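Local coordinates for protein oxidoreductase (Thermotoga maritima, PDB 1ZH8) that probably catalyses NADP-dependent interconversion of an alcohol and a carbonyl compound, as a dinucleotide-binding member of the GFO/IDH/MocA oxidoreductase family, at residues I115-V126 against P313-E324. Sequence-based numbering, arbitrary orientation.
Sequences ISTDVETGKKVV and PVQALKDLAFIE
Leu317 lies as a knob over Gly122, its CD1 3.6 Å from Gly122 CA, in a hole completed by Val119, Lys123 and Val126. This is antiparallel knobs-into-holes packing, axes 9.4 Å apart at 175°, between Rossmann-fold helix 119-126 and helix 313-324 from near the chain's C-terminus. With no CB at Gly122, Leu317 CD1 rests directly on the backbone. Val119 returns the fit as a knob among Leu317, Leu320, Ala321 and Glu324, its CG2 3.7 Å from Ala321 CA. Ile115 CG2 meets Leu320 CD2 (3.7 Å), the two side chains crossing at about a right angle, and Ile115 CB touches Ala316 CB; strand 136-139 backs this corner through Ile138. At the helix start Asp118 is the N-cap: OD1 accepts both OG1 and N of Thr121 from one face of the carboxylate, while Thr117 OG1 reaches OD2 from above the plane. An alanine at Asp118 would remove this cap and is likely to leave Thr121 N without its acceptor and the first turn less firmly held. Glu324 serves the same helix start from across the contact. Its side chain runs out extended, CG lying opposite the backbone N (chi1 -175°), which brings OE1 to Val119 N at 2.7 Å, met on the syn side, while OE2 accepts from a water that in turn accepts from Glu120 N.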
ATOM      1  N   ILE A 115     -18.105   4.517 -17.692  1.00 37.83           N
ATOM      2  CA  ILE A 115     -18.949   5.526 -18.290  1.00 37.90           C
ATOM      3  C   ILE A 115     -18.450   5.930 -19.695  1.00 39.56           C
ATOM      4  O   ILE A 115     -19.248   5.999 -20.626  1.00 41.40           O
ATOM      5  CB  ILE A 115     -19.149   6.749 -17.367  1.00 38.82           C
ATOM      6  CG1 ILE A 115     -20.209   7.694 -17.943  1.00 33.85           C
ATOM      7  CG2 ILE A 115     -17.838   7.479 -17.115  1.00 39.33           C
ATOM      8  CD1 ILE A 115     -20.391   9.001 -17.149  1.00 29.14           C
ATOM      9  N   SER A 116     -17.150   6.176 -19.847  1.00 38.88           N
ATOM     10  CA  SER A 116     -16.554   6.500 -21.149  1.00 38.32           C
ATOM     11  C   SER A 116     -15.041   6.260 -21.119  1.00 37.20           C
ATOM     12  O   SER A 116     -14.546   5.652 -20.181  1.00 37.29           O
ATOM     13  CB  SER A 116     -16.858   7.935 -21.572  1.00 38.34           C
ATOM     14  OG  SER A 116     -16.482   8.133 -22.922  1.00 39.67           O
ATOM     15  N   THR A 117     -14.323   6.743 -22.130  1.00 34.01           N
ATOM     16  CA  THR A 117     -12.929   6.392 -22.321  1.00 35.21           C
ATOM     17  C   THR A 117     -12.026   7.179 -21.390  1.00 36.33           C
ATOM     18  O   THR A 117     -10.888   6.770 -21.121  1.00 37.81           O
ATOM     19  CB  THR A 117     -12.479   6.695 -23.766  1.00 36.47           C
ATOM     20  OG1 THR A 117     -12.788   8.064 -24.059  1.00 35.30           O
ATOM     21  CG2 THR A 117     -13.200   5.795 -24.769  1.00 32.47           C
ATOM     22  N   ASP A 118     -12.535   8.314 -20.923  1.00 35.44           N
ATOM     23  CA  ASP A 118     -11.814   9.246 -20.048  1.00 38.18           C
ATOM     24  C   ASP A 118     -12.806  10.256 -19.457  1.00 37.75           C
ATOM     25  O   ASP A 118     -13.976  10.314 -19.862  1.00 38.64           O
ATOM     26  CB  ASP A 118     -10.712   9.990 -20.828  1.00 37.76           C
ATOM     27  CG  ASP A 118     -11.225  10.566 -22.130  1.00 44.49           C
ATOM     28  OD1 ASP A 118     -11.983  11.544 -22.071  1.00 47.92           O
ATOM     29  OD2 ASP A 118     -10.909  10.019 -23.214  1.00 52.73           O
ATOM     30  N   VAL A 119     -12.329  11.076 -18.531  1.00 37.02           N
ATOM     31  CA  VAL A 119     -13.215  12.016 -17.833  1.00 38.20           C
ATOM     32  C   VAL A 119     -13.779  13.147 -18.704  1.00 37.07           C
ATOM     33  O   VAL A 119     -14.957  13.456 -18.580  1.00 36.04           O
ATOM     34  CB  VAL A 119     -12.587  12.554 -16.523  1.00 38.55           C
ATOM     35  CG1 VAL A 119     -13.476  13.606 -15.902  1.00 40.06           C
ATOM     36  CG2 VAL A 119     -12.409  11.410 -15.547  1.00 31.65           C
ATOM     37  N   GLU A 120     -12.977  13.765 -19.574  1.00 37.35           N
ATOM     38  CA  GLU A 120     -13.565  14.777 -20.470  1.00 38.84           C
ATOM     39  C   GLU A 120     -14.716  14.234 -21.344  1.00 36.90           C
ATOM     40  O   GLU A 120     -15.716  14.927 -21.558  1.00 37.80           O
ATOM     41  CB  GLU A 120     -12.509  15.540 -21.307  0.50 39.51           C
ATOM     42  CG  GLU A 120     -11.762  14.742 -22.379  0.50 42.34           C
ATOM     43  CD  GLU A 120     -10.882  15.610 -23.290  0.50 39.44           C
ATOM     44  OE1 GLU A 120     -11.010  16.851 -23.273  0.50 35.38           O
ATOM     45  OE2 GLU A 120     -10.061  15.037 -24.036  0.50 39.42           O
ATOM     46  N   THR A 121     -14.605  12.987 -21.790  1.00 33.81           N
ATOM     47  CA  THR A 121     -15.657  12.385 -22.590  1.00 33.69           C
ATOM     48  C   THR A 121     -16.806  11.959 -21.691  1.00 33.97           C
ATOM     49  O   THR A 121     -17.983  12.093 -22.071  1.00 34.75           O
ATOM     50  CB  THR A 121     -15.153  11.175 -23.401  1.00 33.59           C
ATOM     51  OG1 THR A 121     -13.900  11.488 -24.000  1.00 36.69           O
ATOM     52  CG2 THR A 121     -16.103  10.865 -24.511  1.00 36.40           C
ATOM     53  N   GLY A 122     -16.456  11.444 -20.508  1.00 32.20           N
ATOM     54  CA  GLY A 122     -17.439  11.080 -19.483  1.00 31.08           C
ATOM     55  C   GLY A 122     -18.359  12.243 -19.137  1.00 33.47           C
ATOM     56  O   GLY A 122     -19.580  12.055 -19.030  1.00 34.23           O
ATOM     57  N   LYS A 123     -17.789  13.447 -18.989  1.00 32.05           N
ATOM     58  CA  LYS A 123     -18.569  14.642 -18.646  1.00 32.10           C
ATOM     59  C   LYS A 123     -19.646  14.921 -19.665  1.00 31.37           C
ATOM     60  O   LYS A 123     -20.666  15.507 -19.320  1.00 31.59           O
ATOM     61  CB  LYS A 123     -17.704  15.880 -18.545  1.00 31.03           C
ATOM     62  CG  LYS A 123     -16.984  16.107 -17.250  1.00 33.79           C
ATOM     63  CD  LYS A 123     -15.954  17.228 -17.501  1.00 36.36           C
ATOM     64  CE  LYS A 123     -14.961  17.364 -16.367  1.00 42.23           C
ATOM     65  NZ  LYS A 123     -14.070  18.557 -16.566  1.00 39.78           N
ATOM     66  N   LYS A 124     -19.421  14.524 -20.917  1.00 32.85           N
ATOM     67  CA  LYS A 124     -20.425  14.763 -21.970  1.00 34.35           C
ATOM     68  C   LYS A 124     -21.605  13.800 -21.804  1.00 35.75           C
ATOM     69  O   LYS A 124     -22.748  14.165 -22.085  1.00 35.88           O
ATOM     70  CB  LYS A 124     -19.837  14.691 -23.380  1.00 31.33           C
ATOM     71  CG  LYS A 124     -18.829  15.790 -23.694  1.00 38.21           C
ATOM     72  CD  LYS A 124     -18.386  15.744 -25.175  1.00 49.08           C
ATOM     73  CE  LYS A 124     -16.839  15.836 -25.378  1.00 46.93           C
ATOM     74  NZ  LYS A 124     -16.303  17.242 -25.538  1.00 49.30           N
ATOM     75  N   VAL A 125     -21.324  12.578 -21.334  1.00 34.99           N
ATOM     76  CA  VAL A 125     -22.375  11.630 -21.030  1.00 33.57           C
ATOM     77  C   VAL A 125     -23.218  12.211 -19.894  1.00 36.01           C
ATOM     78  O   VAL A 125     -24.452  12.221 -19.951  1.00 37.37           O
ATOM     79  CB  VAL A 125     -21.804  10.270 -20.608  1.00 33.63           C
ATOM     80  CG1 VAL A 125     -22.907   9.381 -20.026  1.00 32.42           C
ATOM     81  CG2 VAL A 125     -21.089   9.604 -21.779  1.00 27.98           C
ATOM     82  N   VAL A 126     -22.547  12.737 -18.880  1.00 36.19           N
ATOM     83  CA  VAL A 126     -23.245  13.295 -17.736  1.00 36.26           C
ATOM     84  C   VAL A 126     -24.168  14.433 -18.136  1.00 37.86           C
ATOM     85  O   VAL A 126     -25.323  14.442 -17.733  1.00 39.91           O
ATOM     86  CB  VAL A 126     -22.283  13.755 -16.623  1.00 36.95           C
ATOM     87  CG1 VAL A 126     -23.055  14.482 -15.534  1.00 28.06           C
ATOM     88  CG2 VAL A 126     -21.511  12.550 -16.058  1.00 31.18           C
ATOM     89  N   PRO A 313     -24.965   8.430 -13.703  1.00 39.20           N
ATOM     90  CA  PRO A 313     -23.783   8.797 -14.500  1.00 38.96           C
ATOM     91  C   PRO A 313     -22.694   9.542 -13.698  1.00 38.49           C
ATOM     92  O   PRO A 313     -21.508   9.291 -13.911  1.00 39.30           O
ATOM     93  CB  PRO A 313     -24.374   9.696 -15.607  1.00 38.84           C
ATOM     94  CG  PRO A 313     -25.753   9.171 -15.791  1.00 36.37           C
ATOM     95  CD  PRO A 313     -26.220   8.823 -14.377  1.00 40.49           C
ATOM     96  N   VAL A 314     -23.103  10.440 -12.798  1.00 37.25           N
ATOM     97  CA  VAL A 314     -22.196  11.207 -11.946  1.00 35.23           C
ATOM     98  C   VAL A 314     -21.339  10.273 -11.092  1.00 37.06           C
ATOM     99  O   VAL A 314     -20.130  10.478 -10.944  1.00 37.15           O
ATOM    100  CB  VAL A 314     -23.004  12.225 -11.059  1.00 37.92           C
ATOM    101  CG1 VAL A 314     -22.127  12.931 -10.025  1.00 33.14           C
ATOM    102  CG2 VAL A 314     -23.676  13.278 -11.939  1.00 35.79           C
ATOM    103  N   GLN A 315     -21.958   9.224 -10.553  1.00 37.60           N
ATOM    104  CA  GLN A 315     -21.235   8.219  -9.747  1.00 37.03           C
ATOM    105  C   GLN A 315     -20.166   7.521 -10.575  1.00 36.65           C
ATOM    106  O   GLN A 315     -19.044   7.286 -10.100  1.00 35.49           O
ATOM    107  CB  GLN A 315     -22.197   7.169  -9.170  1.00 38.35           C
ATOM    108  CG  GLN A 315     -23.103   7.662  -8.034  1.00 38.30           C
ATOM    109  CD  GLN A 315     -22.295   8.044  -6.817  1.00 50.18           C
ATOM    110  OE1 GLN A 315     -21.488   7.251  -6.325  1.00 45.55           O
ATOM    111  NE2 GLN A 315     -22.466   9.289  -6.349  1.00 52.59           N
ATOM    112  N   ALA A 316     -20.513   7.202 -11.819  1.00 35.38           N
ATOM    113  CA  ALA A 316     -19.614   6.427 -12.666  1.00 35.23           C
ATOM    114  C   ALA A 316     -18.469   7.326 -13.079  1.00 36.97           C
ATOM    115  O   ALA A 316     -17.326   6.880 -13.212  1.00 37.30           O
ATOM    116  CB  ALA A 316     -20.338   5.903 -13.884  1.00 34.34           C
ATOM    117  N   LEU A 317     -18.779   8.608 -13.258  1.00 37.55           N
ATOM    118  CA  LEU A 317     -17.759   9.551 -13.651  1.00 37.24           C
ATOM    119  C   LEU A 317     -16.734   9.659 -12.518  1.00 37.36           C
ATOM    120  O   LEU A 317     -15.527   9.659 -12.760  1.00 38.05           O
ATOM    121  CB  LEU A 317     -18.373  10.900 -14.021  1.00 33.94           C
ATOM    122  CG  LEU A 317     -17.354  11.868 -14.638  1.00 35.15           C
ATOM    123  CD1 LEU A 317     -16.896  11.373 -15.978  1.00 27.07           C
ATOM    124  CD2 LEU A 317     -17.903  13.299 -14.752  1.00 29.89           C
ATOM    125  N   LYS A 318     -17.227   9.710 -11.282  1.00 36.89           N
ATOM    126  CA  LYS A 318     -16.341   9.714 -10.112  1.00 37.97           C
ATOM    127  C   LYS A 318     -15.492   8.443 -10.010  1.00 36.63           C
ATOM    128  O   LYS A 318     -14.333   8.511  -9.620  1.00 36.00           O
ATOM    129  CB  LYS A 318     -17.121   9.958  -8.813  1.00 39.34           C
ATOM    130  CG  LYS A 318     -17.728  11.362  -8.720  1.00 38.73           C
ATOM    131  CD  LYS A 318     -18.765  11.465  -7.587  1.00 37.18           C
ATOM    132  CE  LYS A 318     -19.178  12.937  -7.402  1.00 44.01           C
ATOM    133  NZ  LYS A 318     -20.091  13.160  -6.260  1.00 47.26           N
ATOM    134  N   ASP A 319     -16.050   7.290 -10.383  1.00 35.78           N
ATOM    135  CA  ASP A 319     -15.242   6.081 -10.403  1.00 36.78           C
ATOM    136  C   ASP A 319     -14.087   6.233 -11.398  1.00 36.44           C
ATOM    137  O   ASP A 319     -12.927   5.897 -11.096  1.00 35.53           O
ATOM    138  CB  ASP A 319     -16.059   4.852 -10.789  1.00 39.55           C
ATOM    139  CG  ASP A 319     -17.213   4.574  -9.853  1.00 40.43           C
ATOM    140  OD1 ASP A 319     -17.119   4.889  -8.647  1.00 40.30           O
ATOM    141  OD2 ASP A 319     -18.221   4.015 -10.348  1.00 44.66           O
ATOM    142  N   LEU A 320     -14.415   6.747 -12.580  1.00 35.00           N
ATOM    143  CA  LEU A 320     -13.444   6.836 -13.637  1.00 35.42           C
ATOM    144  C   LEU A 320     -12.363   7.845 -13.234  1.00 35.39           C
ATOM    145  O   LEU A 320     -11.189   7.551 -13.357  1.00 37.29           O
ATOM    146  CB  LEU A 320     -14.125   7.185 -14.963  1.00 34.08           C
ATOM    147  CG  LEU A 320     -13.248   7.250 -16.211  1.00 31.05           C
ATOM    148  CD1 LEU A 320     -12.423   5.989 -16.374  1.00 31.48           C
ATOM    149  CD2 LEU A 320     -14.125   7.425 -17.423  1.00 32.21           C
ATOM    150  N   ALA A 321     -12.776   8.993 -12.698  1.00 34.11           N
ATOM    151  CA  ALA A 321     -11.859  10.030 -12.194  1.00 35.00           C
ATOM    152  C   ALA A 321     -10.778   9.516 -11.221  1.00 34.84           C
ATOM    153  O   ALA A 321      -9.610   9.911 -11.326  1.00 33.69           O
ATOM    154  CB  ALA A 321     -12.649  11.172 -11.551  1.00 32.82           C
ATOM    155  N   PHE A 322     -11.164   8.650 -10.286  1.00 32.90           N
ATOM    156  CA  PHE A 322     -10.199   8.014  -9.400  1.00 35.87           C
ATOM    157  C   PHE A 322      -9.105   7.302 -10.209  1.00 36.92           C
ATOM    158  O   PHE A 322      -7.914   7.534  -9.989  1.00 37.81           O
ATOM    159  CB  PHE A 322     -10.884   7.030  -8.425  1.00 37.52           C
ATOM    160  CG  PHE A 322      -9.910   6.195  -7.625  1.00 36.79           C
ATOM    161  CD1 PHE A 322      -9.407   6.659  -6.411  1.00 43.66           C
ATOM    162  CD2 PHE A 322      -9.482   4.959  -8.094  1.00 37.37           C
ATOM    163  CE1 PHE A 322      -8.505   5.904  -5.661  1.00 41.53           C
ATOM    164  CE2 PHE A 322      -8.567   4.190  -7.361  1.00 38.92           C
ATOM    165  CZ  PHE A 322      -8.082   4.667  -6.139  1.00 46.33           C
ATOM    166  N   ILE A 323      -9.509   6.452 -11.155  1.00 35.99           N
ATOM    167  CA  ILE A 323      -8.543   5.720 -11.971  1.00 35.61           C
ATOM    168  C   ILE A 323      -7.751   6.657 -12.872  1.00 37.19           C
ATOM    169  O   ILE A 323      -6.517   6.582 -12.918  1.00 39.04           O
ATOM    170  CB  ILE A 323      -9.209   4.605 -12.804  1.00 36.81           C
ATOM    171  CG1 ILE A 323      -9.878   3.577 -11.874  1.00 33.50           C
ATOM    172  CG2 ILE A 323      -8.190   3.916 -13.700  1.00 32.68           C
ATOM    173  CD1 ILE A 323      -8.919   2.887 -10.974  1.00 25.83           C
ATOM    174  N   GLU A 324      -8.431   7.566 -13.563  1.00 35.26           N
ATOM    175  CA  GLU A 324      -7.702   8.501 -14.420  1.00 35.26           C
ATOM    176  C   GLU A 324      -6.638   9.302 -13.628  1.00 35.78           C
ATOM    177  O   GLU A 324      -5.538   9.520 -14.114  1.00 36.12           O
ATOM    178  CB  GLU A 324      -8.650   9.415 -15.184  1.00 32.68           C
ATOM    179  CG  GLU A 324      -7.935  10.327 -16.188  1.00 37.04           C
ATOM    180  CD  GLU A 324      -8.864  10.960 -17.214  1.00 39.58           C
ATOM    181  OE1 GLU A 324      -9.953  10.401 -17.509  1.00 44.58           O
ATOM    182  OE2 GLU A 324      -8.486  12.021 -17.739  1.00 42.81           O
TER
HETATM  183  O   HOH W   1     -17.407   4.221 -14.890  1.00 23.28           O
HETATM  184  O   HOH W   2     -10.127  13.199 -19.470  1.00 34.03           O